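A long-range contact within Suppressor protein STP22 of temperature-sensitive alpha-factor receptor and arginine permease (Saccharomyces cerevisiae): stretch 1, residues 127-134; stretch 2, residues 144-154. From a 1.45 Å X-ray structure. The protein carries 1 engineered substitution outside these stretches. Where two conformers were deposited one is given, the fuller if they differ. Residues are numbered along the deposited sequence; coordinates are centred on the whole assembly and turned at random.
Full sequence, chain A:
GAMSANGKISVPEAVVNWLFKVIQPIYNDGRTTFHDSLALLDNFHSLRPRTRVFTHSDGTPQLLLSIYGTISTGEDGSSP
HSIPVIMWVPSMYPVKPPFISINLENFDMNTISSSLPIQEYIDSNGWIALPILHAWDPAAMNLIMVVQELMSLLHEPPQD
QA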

# COMPACT_ATOMS: atom_id res chain seq x y z
N TRP A 127 -3.73 10.62 -0.15
CA TRP A 127 -3.98 9.38 -0.88
C TRP A 127 -3.30 9.37 -2.24
O TRP A 127 -3.23 10.39 -2.92
CB TRP A 127 -5.47 9.13 -1.08
CG TRP A 127 -6.22 9.02 0.19
CD1 TRP A 127 -7.12 9.92 0.70
CD2 TRP A 127 -6.13 7.97 1.16
NE1 TRP A 127 -7.59 9.49 1.91
CE2 TRP A 127 -7.00 8.29 2.22
CE3 TRP A 127 -5.39 6.78 1.22
CZ2 TRP A 127 -7.16 7.47 3.34
CZ3 TRP A 127 -5.55 5.96 2.33
CH2 TRP A 127 -6.42 6.31 3.38
N ILE A 128 -2.85 8.19 -2.64
CA ILE A 128 -2.17 7.99 -3.90
C ILE A 128 -3.09 7.30 -4.89
O ILE A 128 -3.65 6.24 -4.60
CB ILE A 128 -0.90 7.15 -3.71
CG1 ILE A 128 0.06 7.84 -2.75
CG2 ILE A 128 -0.23 6.87 -5.05
CD1 ILE A 128 1.17 6.95 -2.27
N ALA A 129 -3.28 7.91 -6.05
CA ALA A 129 -3.96 7.25 -7.13
C ALA A 129 -2.89 6.53 -7.94
O ALA A 129 -1.75 7.00 -8.03
CB ALA A 129 -4.70 8.26 -7.98
N LEU A 130 -3.23 5.38 -8.48
CA LEU A 130 -2.33 4.66 -9.37
C LEU A 130 -3.13 4.22 -10.57
O LEU A 130 -4.32 3.92 -10.45
CB LEU A 130 -1.76 3.43 -8.68
CG LEU A 130 -0.80 3.68 -7.53
CD1 LEU A 130 -0.26 2.37 -7.01
CD2 LEU A 130 0.34 4.56 -7.99
N PRO A 131 -2.49 4.15 -11.74
CA PRO A 131 -3.19 3.65 -12.93
C PRO A 131 -3.81 2.28 -12.70
O PRO A 131 -4.90 2.02 -13.21
CB PRO A 131 -2.08 3.59 -13.98
CG PRO A 131 -1.15 4.70 -13.56
CD PRO A 131 -1.14 4.64 -12.06
N ILE A 132 -3.17 1.41 -11.93
CA ILE A 132 -3.73 0.08 -11.73
C ILE A 132 -5.09 0.17 -11.04
O ILE A 132 -5.94 -0.68 -11.24
CB ILE A 132 -2.76 -0.83 -10.94
CG1 ILE A 132 -3.22 -2.29 -10.99
CG2 ILE A 132 -2.62 -0.35 -9.50
CD1 ILE A 132 -2.21 -3.27 -10.35
N LEU A 133 -5.30 1.21 -10.23
CA LEU A 133 -6.58 1.40 -9.57
C LEU A 133 -7.67 1.86 -10.55
O LEU A 133 -8.86 1.71 -10.28
CB LEU A 133 -6.46 2.39 -8.41
CG LEU A 133 -5.38 2.05 -7.38
CD1 LEU A 133 -5.34 3.13 -6.29
CD2 LEU A 133 -5.62 0.68 -6.75
N HIS A 134 -7.27 2.41 -11.70
CA HIS A 134 -8.23 2.82 -12.73
C HIS A 134 -8.48 1.74 -13.76
O HIS A 134 -9.23 1.94 -14.72
CB HIS A 134 -7.78 4.09 -13.43
CG HIS A 134 -7.60 5.24 -12.50
ND1 HIS A 134 -6.49 6.06 -12.53
CD2 HIS A 134 -8.39 5.69 -11.50
CE1 HIS A 134 -6.61 6.98 -11.58
NE2 HIS A 134 -7.75 6.77 -10.94
N ILE A 144 0.33 -7.22 -4.03
CA ILE A 144 1.70 -7.13 -4.52
C ILE A 144 1.78 -6.28 -5.79
O ILE A 144 2.67 -5.44 -5.93
CB ILE A 144 2.29 -8.51 -4.78
CG1 ILE A 144 2.56 -9.23 -3.46
CG2 ILE A 144 3.59 -8.41 -5.58
CD1 ILE A 144 2.79 -10.72 -3.62
N MET A 145 0.84 -6.48 -6.71
CA MET A 145 0.83 -5.72 -7.96
C MET A 145 0.67 -4.23 -7.69
O MET A 145 1.27 -3.42 -8.39
CB MET A 145 -0.27 -6.22 -8.89
CG MET A 145 -0.02 -7.63 -9.38
SD MET A 145 -1.39 -8.19 -10.40
CE MET A 145 -1.17 -7.18 -11.86
N VAL A 146 -0.12 -3.87 -6.69
CA VAL A 146 -0.33 -2.47 -6.36
C VAL A 146 0.99 -1.86 -5.87
O VAL A 146 1.37 -0.76 -6.29
CB VAL A 146 -1.46 -2.26 -5.33
CG1 VAL A 146 -1.55 -0.80 -4.95
CG2 VAL A 146 -2.81 -2.73 -5.91
N VAL A 147 1.68 -2.56 -4.98
CA VAL A 147 2.95 -2.06 -4.46
C VAL A 147 4.04 -2.02 -5.54
O VAL A 147 4.80 -1.07 -5.61
CB VAL A 147 3.40 -2.86 -3.23
CG1 VAL A 147 4.79 -2.44 -2.81
CG2 VAL A 147 2.38 -2.65 -2.10
N GLN A 148 4.08 -3.03 -6.41
CA GLN A 148 5.02 -3.00 -7.53
C GLN A 148 4.75 -1.80 -8.43
O GLN A 148 5.68 -1.13 -8.88
CB GLN A 148 4.94 -4.29 -8.35
CG GLN A 148 5.44 -5.52 -7.59
CD GLN A 148 5.20 -6.82 -8.32
OE1 GLN A 148 4.20 -6.99 -9.01
NE2 GLN A 148 6.12 -7.77 -8.15
N GLU A 149 3.48 -1.50 -8.69
CA GLU A 149 3.20 -0.33 -9.52
C GLU A 149 3.62 0.95 -8.82
O GLU A 149 4.20 1.84 -9.44
CB GLU A 149 1.74 -0.26 -9.91
CG GLU A 149 1.47 0.96 -10.80
CD GLU A 149 0.26 0.79 -11.66
OE1 GLU A 149 -0.66 1.62 -11.53
OE2 GLU A 149 0.20 -0.18 -12.43
N LEU A 150 3.35 1.04 -7.52
CA LEU A 150 3.73 2.22 -6.75
C LEU A 150 5.23 2.47 -6.87
O LEU A 150 5.67 3.59 -7.10
CB LEU A 150 3.34 2.03 -5.28
CG LEU A 150 3.61 3.20 -4.35
CD1 LEU A 150 2.94 4.46 -4.87
CD2 LEU A 150 3.13 2.86 -2.95
N MET A 151 6.01 1.41 -6.73
CA MET A 151 7.45 1.52 -6.86
C MET A 151 7.85 2.05 -8.23
O MET A 151 8.81 2.83 -8.34
CB MET A 151 8.12 0.17 -6.61
CG MET A 151 8.06 -0.24 -5.15
SD MET A 151 8.48 -1.99 -4.96
CE MET A 151 10.18 -1.99 -5.46
N SER A 152 7.14 1.63 -9.27
CA SER A 152 7.47 2.07 -10.62
C SER A 152 7.11 3.54 -10.81
O SER A 152 7.77 4.27 -11.56
CB SER A 152 6.76 1.22 -11.67
OG SER A 152 5.42 1.65 -11.84
N LEU A 153 6.07 3.99 -10.12
CA LEU A 153 5.59 5.37 -10.27
C LEU A 153 6.34 6.40 -9.41
O LEU A 153 5.97 7.58 -9.35
CB LEU A 153 4.08 5.44 -10.04
CG LEU A 153 3.24 5.12 -11.27
CD1 LEU A 153 3.87 4.05 -12.15
CD2 LEU A 153 1.85 4.69 -10.86
N LEU A 154 7.42 5.97 -8.77
CA LEU A 154 8.33 6.90 -8.11
C LEU A 154 9.30 7.43 -9.16
O LEU A 154 10.25 8.16 -8.84
CB LEU A 154 9.10 6.22 -6.97
CG LEU A 154 8.28 5.71 -5.79
CD1 LEU A 154 9.19 5.12 -4.73
CD2 LEU A 154 7.41 6.81 -5.20

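Stretch 2 enters the contact as a helix, and its first residue, Ile144, lies out of reach of stretch 1. The helical assignment rests on i-to-i+4 backbone bonds, beginning here with Gln148 N to Ile144 O at 2.8 Å.

Met145 is the first to touch. Its CA-to-CB bond points sideways, and the closest approach is at the base of the side chain, where Met145 CB lies 3.8 Å from Ile132 CD1; the terminal methyl is near as well, with Met145 CE 4.3 Å from Ile132 CD1. Ile132 reaches this point because both its chi angles are t, which extends the CG1-CD1 arm.

Val146, also directed sideways, meets three residues. Its CG1 is 4.0 Å from Leu130 CD1, its CG2 is 4.3 Å from Ile132 CG2, and the same CG2 is 4.5 Å from Leu133 CD2, the last at the limit of contact. Leu130 CD1 also sits 3.6 Å from Val146 O; that oxygen is already the acceptor for Leu150 N, at 2.9 Å, so the methyl packs against a satisfied helical carbonyl. Val147 points away and Gln148 is out of reach, as expected where the helix turns its other side.

Glu149 supplies the polar centre of the contact. Its CA-to-CB bond points toward stretch 1, and OE1 accepts a hydrogen bond from Ile132 N at 2.6 Å with an N-H...O angle of 148°, short and moderately bent. The same OE1 lies 3.1 Å from Pro131 N, but a proline nitrogen within the chain carries no hydrogen, so this proximity is not a second bond. Pro131 CD is equally near OE1, at 3.1 Å, and Leu130 CB stands 3.6 Å from it. The carboxylate oxygen is therefore set closely against the backbone where stretch 1 takes up helical phi/psi at Pro131 to Leu133.

Leu150 returns to apolar packing. Its CA-to-CB bond runs sideways, yet the end of the side chain comes nearer, bringing CD1 to 4.0 Å from Ile128 CG2; its CB lies 4.0 Å from Leu130 CD1. Leu130 thus spans one helical turn, its CD1 touching both Val146 and Leu150.

Met151 and Ser152 are out of reach, although Ser152 OG donates to Glu149 O at 2.7 Å within the stretch. Leu153, the first residue after the helix to leave helical phi/psi (-84/8), still points toward stretch 1. Its CD2 approaches both Leu130 CD2 and Pro131 CD at 3.2 Å, distances that are tight for carbon pairs. Leu154, beyond it, makes no contact.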